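Local coordinates for motility protein B (Helicobacter pylori, PDB 3CYP), which forms, with MotA, the stator of the flagellar motor, its periplasmic domain probably fastening the torque-generating machinery to the peptidoglycan of the cell wall, at residues 26-31 with 128-133; 46-51 with 101-106. All blocks are in the same frame, centred on the assembly; numbering follows the deposited sequence.

Contact 1: residues 26-31 with 128-133; sequences IAKIIQ and DNEFNP
Ile26, Lys28 and Ile29, near the end of helix 17-30, meet Glu130 and Phe131 in the last turn of helix 117-131, a helix-helix contact with charges at the surface and an apolar floor. At the surface, Lys28 NZ donates to Glu130 OE1 in a salt bridge of 2.9 Å, reaching that oxygen on its syn side, 16° from the carboxylate plane. The second oxygen joins through water 1, which accepts from Lys28 NZ at 3.1 Å and donates to Glu130 OE2 at 2.6 Å, so that ammonium, carboxylate and water close a ring. Arg25 NE, also on helix 17-30, makes a second salt bridge to Glu130 OE2, so two basic side chains of this helix grip one acid.

Helix 17-30 is the first long helix of the OmpA-like α/β domain, and helix 117-131 is the C-terminal helix that follows the last strand, 108-114. Below the charges, Ile26 CD1 comes obliquely to the Phe131 ring, 3.8 Å from CZ. Glu130 CG, anti to the backbone N (chi1 -180°), lies 3.6 Å above the plane of that ring, nearer its edge than its centre. Ile29 is deposited in two conformers; in the one given, its CG1 packs against Glu130 CB and CG. The Phe131 side chain also touches Tyr22 and Ile2, and Ile29 touches Ile126 and Leu127 of helix 117-131.

Contact 2: residues 46-51 with 101-106; sequences DDTPLV and ENRMKN
Asp46 packs its CB against the backbone of helix 100-105, 3.2 Å from Arg103 O, a carbonyl that also takes the backbone N-H of Asn106 in a hydrogen bond of 2.9 Å. Close by, Asn106 CB sits 3.8 Å from Asp46 CA, where the two backbones draw nearest to each other. Arg103, bent at chi3 (-72°), crosses the side chains of Asp47 and Thr48 obliquely, and Asp47 OD1 lies 3.7 Å from Arg103 CD. Thr48 CG2 lies at the edge of the guanidinium, near its plane, although the model is too tight there for the exact distance to be trusted. Opposite charges are near without pairing: Arg103 NE is 4.8 Å from Asp47 OD1 and farther from Asp46 OD2. This NE is buried by the contact and has no partner in the model.

Behind this first shell, Asp46 folds its own loop. Its CG is held between the backbone N and the carbonyl carbon (chi1 62°), and OD1 accepts from Thr48 N at 2.9 Å. Thr48 OG1 adds a second donor to Asp46 OD1 at 3.0 Å, from the same face of the carboxylate plane. Asp46 OD2 is taken by Asn107 ND2, next to Asn106 in sequence. Asn106, also buried, is fixed by a hydrogen bond from its ND2 to Ala95 O. The bond from Thr48 N to Asp46 OD1 makes an Asx turn, which shapes the loop leaving strand 38-44 of the OmpA-like fold; in related domains this loop borders the peptidoglycan-binding groove, and it probably does so here.

Contacts 1 and 2 lie toward opposite ends of the domain, with nearest atoms about 15 Å apart. Each runs from interior to surface: in contact 1 Ile26 and Ile29 are buried and Lys28 exposed, in contact 2 Asp46 and Asn106 are buried and Asp47 exposed. They are of nearly equal size but join different elements. Contact 1 docks the C-terminal helix on the first long helix, side chain to side chain, using ion pairs and apolar groups. Contact 2 sets an irregular loop against a short helix, partly side chain to backbone, partly Arg103 across Asp47 and Thr48; Asp46 bonds to its own loop and to Asn107, and Arg103 makes no salt bridge across the contact.

Contact 1: residues 26-31 with 128-133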
loop_
_atom_site.group_PDB
_atom_site.type_symbol
_atom_site.label_atom_id
_atom_site.label_comp_id
_atom_site.label_asym_id
_atom_site.label_seq_id
_atom_site.Cartn_x
_atom_site.Cartn_y
_atom_site.Cartn_z
ATOM N N ILE B 26 -7.454 -11.554 11.700
ATOM C CA ILE B 26 -7.607 -11.451 10.229
ATOM C C ILE B 26 -6.289 -11.838 9.513
ATOM O O ILE B 26 -6.289 -12.509 8.480
ATOM C CB ILE B 26 -8.097 -10.028 9.828
ATOM C CG1 ILE B 26 -9.531 -9.794 10.359
ATOM C CG2 ILE B 26 -7.982 -9.796 8.316
ATOM C CD1 ILE B 26 -10.593 -10.682 9.642
ATOM N N ALA B 27 -5.134 -11.451 10.057
ATOM C CA ALA B 27 -3.827 -11.879 9.509
ATOM C C ALA B 27 -3.728 -13.378 9.534
ATOM O O ALA B 27 -3.281 -13.993 8.570
ATOM C CB ALA B 27 -2.650 -11.222 10.304
ATOM N N LYS B 28 -4.172 -13.982 10.639
ATOM C CA LYS B 28 -4.153 -15.414 10.773
ATOM C C LYS B 28 -4.897 -16.072 9.633
ATOM O O LYS B 28 -4.384 -17.017 9.019
ATOM C CB LYS B 28 -4.776 -15.820 12.109
ATOM C CG LYS B 28 -4.832 -17.324 12.352
ATOM C CD LYS B 28 -5.549 -17.561 13.690
ATOM C CE LYS B 28 -5.775 -19.045 13.974
ATOM N NZ LYS B 28 -6.722 -19.222 15.138
ATOM N N ILE B 29 -6.119 -15.621 9.389
ATOM C CA ILE B 29 -6.974 -16.205 8.349
ATOM C C ILE B 29 -6.367 -15.964 6.974
ATOM O O ILE B 29 -6.427 -16.823 6.100
ATOM C CB ILE B 29 -8.412 -15.605 8.379
ATOM C CG1 ILE B 29 -9.235 -16.166 9.557
ATOM C CG2 ILE B 29 -9.160 -15.842 7.088
ATOM C CD1 ILE B 29 -8.717 -17.462 10.118
ATOM N N ILE B 30 -5.831 -14.750 6.767
ATOM C CA ILE B 30 -5.266 -14.438 5.452
ATOM C C ILE B 30 -4.181 -15.427 5.075
ATOM O O ILE B 30 -4.119 -15.881 3.937
ATOM C CB ILE B 30 -4.790 -12.998 5.349
ATOM C CG1 ILE B 30 -5.976 -12.060 5.408
ATOM C CG2 ILE B 30 -3.965 -12.789 4.072
ATOM C CD1 ILE B 30 -5.644 -10.577 5.594
ATOM N N GLN B 31 -3.327 -15.795 6.023
ATOM C CA GLN B 31 -2.234 -16.689 5.725
ATOM C C GLN B 31 -2.694 -18.111 5.390
ATOM O O GLN B 31 -1.899 -18.894 4.858
ATOM C CB GLN B 31 -1.256 -16.672 6.887
ATOM C CG GLN B 31 -0.635 -15.321 7.050
ATOM C CD GLN B 31 0.273 -15.237 8.225
ATOM O OE1 GLN B 31 1.387 -15.776 8.187
ATOM N NE2 GLN B 31 -0.140 -14.483 9.240
ATOM N N ASP B 128 -15.377 -19.167 8.567
ATOM C CA ASP B 128 -16.226 -19.952 9.481
ATOM C C ASP B 128 -15.448 -20.595 10.606
ATOM O O ASP B 128 -15.889 -20.525 11.758
ATOM C CB ASP B 128 -16.929 -21.056 8.709
ATOM C CG ASP B 128 -18.178 -20.599 8.084
ATOM O OD1 ASP B 128 -18.586 -19.443 8.356
ATOM O OD2 ASP B 128 -18.769 -21.404 7.336
ATOM N N ASN B 129 -14.339 -21.245 10.275
ATOM C CA ASN B 129 -13.518 -21.960 11.252
ATOM C C ASN B 129 -12.965 -21.013 12.311
ATOM O O ASN B 129 -12.909 -21.340 13.501
ATOM C CB ASN B 129 -12.355 -22.678 10.587
ATOM C CG ASN B 129 -12.794 -23.812 9.690
ATOM O OD1 ASN B 129 -12.019 -24.278 8.859
ATOM N ND2 ASN B 129 -14.024 -24.254 9.845
ATOM N N GLU B 130 -12.568 -19.824 11.891
ATOM C CA GLU B 130 -12.052 -18.842 12.841
ATOM C C GLU B 130 -13.147 -18.158 13.669
ATOM O O GLU B 130 -12.987 -17.988 14.885
ATOM C CB GLU B 130 -11.269 -17.756 12.108
ATOM C CG GLU B 130 -10.675 -16.668 13.015
ATOM C CD GLU B 130 -9.731 -17.226 14.080
ATOM O OE1 GLU B 130 -9.118 -18.297 13.858
ATOM O OE2 GLU B 130 -9.579 -16.588 15.135
ATOM N N PHE B 131 -14.227 -17.715 13.021
ATOM C CA PHE B 131 -15.177 -16.802 13.652
ATOM C C PHE B 131 -16.456 -17.507 14.123
ATOM O O PHE B 131 -17.233 -16.895 14.856
ATOM C CB PHE B 131 -15.474 -15.607 12.716
ATOM C CG PHE B 131 -14.287 -14.684 12.525
ATOM C CD1 PHE B 131 -13.927 -13.746 13.502
ATOM C CD2 PHE B 131 -13.484 -14.778 11.392
ATOM C CE1 PHE B 131 -12.823 -12.941 13.338
ATOM C CE2 PHE B 131 -12.385 -13.965 11.234
ATOM C CZ PHE B 131 -12.052 -13.039 12.210
ATOM N N ASN B 132 -16.630 -18.778 13.737
ATOM C CA ASN B 132 -17.733 -19.617 14.213
ATOM C C ASN B 132 -17.216 -21.050 14.414
ATOM O O ASN B 132 -17.661 -21.991 13.763
ATOM C CB ASN B 132 -18.907 -19.575 13.229
ATOM C CG ASN B 132 -20.171 -20.191 13.809
ATOM O OD1 ASN B 132 -20.229 -21.392 14.063
ATOM N ND2 ASN B 132 -21.181 -19.366 14.030
ATOM N N PRO B 133 -16.239 -21.223 15.341
ATOM C CA PRO B 133 -15.408 -22.446 15.439
ATOM C C PRO B 133 -16.065 -23.843 15.415
ATOM O O PRO B 133 -15.557 -24.755 14.735
ATOM C CB PRO B 133 -14.656 -22.255 16.764
ATOM C CG PRO B 133 -14.724 -20.840 17.064
ATOM C CD PRO B 133 -15.880 -20.229 16.372
HETATM O O HOH W 1 -7.603 -16.706 16.816
#

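Contact 2: residues 46-51 with 101-106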
loop_
_atom_site.group_PDB
_atom_site.type_symbol
_atom_site.label_atom_id
_atom_site.label_comp_id
_atom_site.label_asym_id
_atom_site.label_seq_id
_atom_site.Cartn_x
_atom_site.Cartn_y
_atom_site.Cartn_z
ATOM N N ASP B 46 -16.443 9.373 8.108
ATOM C CA ASP B 46 -17.695 10.108 8.057
ATOM C C ASP B 46 -17.483 11.400 7.262
ATOM O O ASP B 46 -16.406 11.628 6.675
ATOM C CB ASP B 46 -18.219 10.379 9.482
ATOM C CG ASP B 46 -17.293 11.231 10.329
ATOM O OD1 ASP B 46 -16.622 12.125 9.796
ATOM O OD2 ASP B 46 -17.271 11.035 11.560
ATOM N N ASP B 47 -18.488 12.276 7.279
ATOM C CA ASP B 47 -18.428 13.473 6.473
ATOM C C ASP B 47 -18.358 14.691 7.371
ATOM O O ASP B 47 -18.726 15.792 6.950
ATOM C CB ASP B 47 -19.645 13.535 5.542
ATOM C CG ASP B 47 -20.944 13.790 6.279
ATOM O OD1 ASP B 47 -20.935 13.795 7.537
ATOM O OD2 ASP B 47 -21.979 13.978 5.586
ATOM N N THR B 48 -17.873 14.504 8.595
ATOM C CA THR B 48 -17.763 15.629 9.522
ATOM C C THR B 48 -16.618 16.530 9.077
ATOM O O THR B 48 -15.552 16.056 8.658
ATOM C CB THR B 48 -17.566 15.206 10.998
ATOM O OG1 THR B 48 -16.245 14.705 11.203
ATOM C CG2 THR B 48 -18.563 14.167 11.418
ATOM N N PRO B 49 -16.830 17.858 9.128
ATOM C CA PRO B 49 -15.709 18.674 8.698
ATOM C C PRO B 49 -14.523 18.480 9.634
ATOM O O PRO B 49 -14.702 18.365 10.843
ATOM C CB PRO B 49 -16.268 20.110 8.764
ATOM C CG PRO B 49 -17.750 19.942 8.757
ATOM C CD PRO B 49 -17.988 18.676 9.524
ATOM N N LEU B 50 -13.321 18.428 9.065
ATOM C CA LEU B 50 -12.123 18.111 9.821
ATOM C C LEU B 50 -11.724 19.288 10.701
ATOM O O LEU B 50 -11.580 20.420 10.216
ATOM C CB LEU B 50 -10.970 17.730 8.885
ATOM C CG LEU B 50 -11.117 16.394 8.135
ATOM C CD1 LEU B 50 -10.087 16.279 6.999
ATOM C CD2 LEU B 50 -11.022 15.218 9.081
ATOM N N VAL B 51 -11.550 18.999 11.988
ATOM C CA VAL B 51 -11.097 19.983 12.959
ATOM C C VAL B 51 -10.069 19.310 13.874
ATOM O O VAL B 51 -10.098 18.085 14.051
ATOM C CB VAL B 51 -12.289 20.527 13.778
ATOM C CG1 VAL B 51 -12.976 19.387 14.535
ATOM C CG2 VAL B 51 -11.839 21.627 14.733
ATOM N N GLU B 101 -23.829 9.241 16.286
ATOM C CA GLU B 101 -23.533 7.827 16.485
ATOM C C GLU B 101 -23.506 7.047 15.160
ATOM O O GLU B 101 -22.724 6.108 14.991
ATOM C CB GLU B 101 -24.530 7.231 17.492
ATOM C CG GLU B 101 -24.441 7.909 18.873
ATOM C CD GLU B 101 -25.191 9.245 18.943
ATOM O OE1 GLU B 101 -26.120 9.424 18.115
ATOM O OE2 GLU B 101 -24.846 10.101 19.811
ATOM N N ASN B 102 -24.334 7.443 14.199
ATOM C CA ASN B 102 -24.284 6.879 12.849
ATOM C C ASN B 102 -22.999 7.309 12.112
ATOM O O ASN B 102 -22.325 6.472 11.493
ATOM C CB ASN B 102 -25.512 7.311 12.025
ATOM C CG ASN B 102 -26.785 6.520 12.334
ATOM O OD1 ASN B 102 -27.913 7.022 12.099
ATOM N ND2 ASN B 102 -26.638 5.295 12.839
ATOM N N ARG B 103 -22.646 8.588 12.206
ATOM C CA ARG B 103 -21.384 9.085 11.629
ATOM C C ARG B 103 -20.174 8.316 12.159
ATOM O O ARG B 103 -19.236 7.966 11.395
ATOM C CB ARG B 103 -21.189 10.574 11.943
ATOM C CG ARG B 103 -22.046 11.471 11.144
ATOM C CD ARG B 103 -21.472 12.895 11.072
ATOM N NE ARG B 103 -21.582 13.650 12.322
ATOM C CZ ARG B 103 -22.730 14.124 12.822
ATOM N NH1 ARG B 103 -23.894 13.902 12.203
ATOM N NH2 ARG B 103 -22.717 14.814 13.961
ATOM N N MET B 104 -20.150 8.075 13.469
ATOM C CA MET B 104 -19.030 7.362 14.077
ATOM C C MET B 104 -18.781 6.006 13.421
ATOM O O MET B 104 -17.621 5.602 13.277
ATOM C CB MET B 104 -19.237 7.170 15.570
ATOM C CG MET B 104 -19.094 8.466 16.333
ATOM S SD MET B 104 -19.509 8.248 18.065
ATOM C CE MET B 104 -17.995 7.387 18.555
ATOM N N LYS B 105 -19.862 5.329 13.024
ATOM C CA LYS B 105 -19.798 4.012 12.358
ATOM C C LYS B 105 -19.039 4.067 11.026
ATOM O O LYS B 105 -18.476 3.054 10.574
ATOM C CB LYS B 105 -21.214 3.489 12.078
ATOM C CG LYS B 105 -22.026 3.043 13.304
ATOM C CD LYS B 105 -21.716 1.607 13.707
ATOM C CE LYS B 105 -20.582 1.554 14.704
ATOM N NZ LYS B 105 -19.693 0.402 14.593
ATOM N N ASN B 106 -19.059 5.227 10.380
ATOM C CA ASN B 106 -18.428 5.381 9.052
ATOM C C ASN B 106 -16.914 5.506 9.092
ATOM O O ASN B 106 -16.262 5.468 8.059
ATOM C CB ASN B 106 -19.056 6.562 8.285
ATOM C CG ASN B 106 -20.514 6.297 7.880
ATOM O OD1 ASN B 106 -20.886 5.167 7.579
ATOM N ND2 ASN B 106 -21.371 7.342 7.926
#